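Local coordinates for hypothetical protein (Chlorobium tepidum, PDB 2HR2), which is of unknown function but adopts a TPR-like, all-helical alpha-alpha superhelix, a fold that in relatives commonly serves protein-protein binding, at residues R108-D113 with P123-V128. Numbering follows the deposited sequence.
Sequences RALALD and PEFKKV
Ala109 lies over the face of the Phe125 ring in the buried, apolar part of the contact: its CB sits over the ring centre, 3.6 Å from the centroid and 8° off the ring normal, a CH-pi contact. On its other flank the same methyl meets Glu124, with 3.8 Å between Ala109 CB and Glu124 CB. Leu110 reaches the far end of the ring, its CD2 4.1 Å from Phe125 CZ, while the carboxylate of Asp113 stands nearly perpendicular to the ring and forms a salt bridge with Arg152 of helix 142-157. That helix also touches Phe125 through Ala149 and Ile153. The axes of 108-113 and 123-128 run antiparallel at 160° and 9.0 Å apart, as expected for successive helices of an alpha-alpha superhelix; the small Ala109 lies at the closest CA pair, 5.3 Å from CA of Glu124. The Arg108/Glu124 end faces solvent more, both residues being partly exposed. A bend at chi2 sets Glu124 CD; Glu124 CG meets the guanidinium edge near its plane. The ion pair is loose: Glu124 OE2 lies 3.6 Å from Arg108 NH1, with guanidinium and carboxylate planes 80° apart. Arg108, extended from CG to NE, has a stronger partner in Asp81 of helix 73-90, which pairs with NE.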
loop_
_atom_site.group_PDB
_atom_site.type_symbol
_atom_site.label_atom_id
_atom_site.label_comp_id
_atom_site.label_asym_id
_atom_site.label_seq_id
_atom_site.Cartn_x
_atom_site.Cartn_y
_atom_site.Cartn_z
ATOM N N ARG A 108 -4.801 -5.358 -2.152
ATOM C CA ARG A 108 -5.122 -6.732 -1.805
ATOM C C ARG A 108 -6.302 -7.236 -2.620
ATOM O O ARG A 108 -6.291 -8.376 -3.084
ATOM C CB ARG A 108 -5.426 -6.863 -0.314
ATOM C CG ARG A 108 -5.682 -8.297 0.111
ATOM C CD ARG A 108 -5.591 -8.479 1.605
ATOM N NE ARG A 108 -5.509 -9.901 1.928
ATOM C CZ ARG A 108 -6.550 -10.711 2.076
ATOM N NH1 ARG A 108 -7.794 -10.280 1.924
ATOM N NH2 ARG A 108 -6.332 -11.980 2.365
ATOM N N ALA A 109 -7.315 -6.389 -2.785
ATOM C CA ALA A 109 -8.488 -6.750 -3.575
ATOM C C ALA A 109 -8.095 -7.009 -5.030
ATOM O O ALA A 109 -8.497 -8.017 -5.608
ATOM C CB ALA A 109 -9.536 -5.659 -3.496
ATOM N N LEU A 110 -7.297 -6.105 -5.606
ATOM C CA LEU A 110 -6.825 -6.257 -6.985
ATOM C C LEU A 110 -5.975 -7.509 -7.156
ATOM O O LEU A 110 -6.068 -8.183 -8.178
ATOM C CB LEU A 110 -5.998 -5.048 -7.430
ATOM C CG LEU A 110 -6.658 -3.674 -7.557
ATOM C CD1 LEU A 110 -5.606 -2.623 -7.909
ATOM C CD2 LEU A 110 -7.784 -3.686 -8.583
ATOM N N ALA A 111 -5.142 -7.806 -6.162
ATOM C CA ALA A 111 -4.272 -8.975 -6.210
ATOM C C ALA A 111 -5.076 -10.269 -6.162
ATOM O O ALA A 111 -4.855 -11.167 -6.972
ATOM C CB ALA A 111 -3.262 -8.933 -5.073
ATOM N N LEU A 112 -6.004 -10.358 -5.213
ATOM C CA LEU A 112 -6.863 -11.531 -5.088
ATOM C C LEU A 112 -7.663 -11.749 -6.363
ATOM O O LEU A 112 -7.819 -12.879 -6.818
ATOM C CB LEU A 112 -7.825 -11.373 -3.910
ATOM C CG LEU A 112 -7.207 -11.446 -2.514
ATOM C CD1 LEU A 112 -8.176 -10.920 -1.467
ATOM C CD2 LEU A 112 -6.764 -12.872 -2.188
ATOM N N ASP A 113 -8.156 -10.655 -6.936
ATOM C CA ASP A 113 -8.938 -10.710 -8.164
ATOM C C ASP A 113 -8.057 -11.191 -9.323
ATOM O O ASP A 113 -8.463 -12.055 -10.107
ATOM C CB ASP A 113 -9.523 -9.327 -8.449
ATOM C CG ASP A 113 -10.529 -9.323 -9.588
ATOM O OD1 ASP A 113 -10.909 -10.408 -10.077
ATOM O OD2 ASP A 113 -10.953 -8.212 -9.980
ATOM N N PRO A 123 -15.446 -9.211 -0.872
ATOM C CA PRO A 123 -15.538 -8.511 0.410
ATOM C C PRO A 123 -14.464 -7.436 0.623
ATOM O O PRO A 123 -14.733 -6.464 1.323
ATOM C CB PRO A 123 -15.428 -9.633 1.450
ATOM C CG PRO A 123 -14.952 -10.819 0.719
ATOM C CD PRO A 123 -15.369 -10.670 -0.696
ATOM N N GLU A 124 -13.275 -7.597 0.034
ATOM C CA GLU A 124 -12.226 -6.574 0.148
ATOM C C GLU A 124 -12.589 -5.316 -0.629
ATOM O O GLU A 124 -12.317 -4.215 -0.159
ATOM C CB GLU A 124 -10.861 -7.104 -0.285
ATOM C CG GLU A 124 -10.227 -8.013 0.753
ATOM C CD GLU A 124 -9.643 -7.257 1.953
ATOM O OE1 GLU A 124 -8.870 -6.305 1.739
ATOM O OE2 GLU A 124 -9.914 -7.643 3.108
ATOM N N PHE A 125 -13.189 -5.474 -1.813
ATOM C CA PHE A 125 -13.653 -4.310 -2.584
ATOM C C PHE A 125 -14.748 -3.561 -1.826
ATOM O O PHE A 125 -14.800 -2.335 -1.873
ATOM C CB PHE A 125 -14.165 -4.688 -3.977
ATOM C CG PHE A 125 -13.079 -4.962 -4.979
ATOM C CD1 PHE A 125 -12.240 -3.944 -5.402
ATOM C CD2 PHE A 125 -12.928 -6.220 -5.539
ATOM C CE1 PHE A 125 -11.245 -4.179 -6.342
ATOM C CE2 PHE A 125 -11.938 -6.462 -6.486
ATOM C CZ PHE A 125 -11.096 -5.438 -6.885
ATOM N N LYS A 126 -15.623 -4.300 -1.143
ATOM C CA LYS A 126 -16.667 -3.692 -0.320
ATOM C C LYS A 126 -16.018 -2.907 0.826
ATOM O O LYS A 126 -16.455 -1.805 1.149
ATOM C CB LYS A 126 -17.620 -4.756 0.244
ATOM C CG LYS A 126 -18.887 -4.201 0.910
ATOM C CD LYS A 126 -19.780 -5.311 1.506
ATOM N N LYS A 127 -14.970 -3.480 1.423
ATOM C CA LYS A 127 -14.246 -2.856 2.536
ATOM C C LYS A 127 -13.600 -1.537 2.111
ATOM O O LYS A 127 -13.547 -0.596 2.902
ATOM C CB LYS A 127 -13.185 -3.831 3.088
ATOM C CG LYS A 127 -12.392 -3.368 4.320
ATOM C CD LYS A 127 -13.224 -3.334 5.601
ATOM C CE LYS A 127 -12.382 -2.849 6.789
ATOM N NZ LYS A 127 -13.151 -2.792 8.065
ATOM N N VAL A 128 -13.107 -1.473 0.872
ATOM C CA VAL A 128 -12.504 -0.247 0.349
ATOM C C VAL A 128 -13.544 0.871 0.340
ATOM O O VAL A 128 -13.269 1.978 0.802
ATOM C CB VAL A 128 -11.905 -0.431 -1.074
ATOM C CG1 VAL A 128 -11.473 0.905 -1.661
ATOM C CG2 VAL A 128 -10.714 -1.373 -1.046
#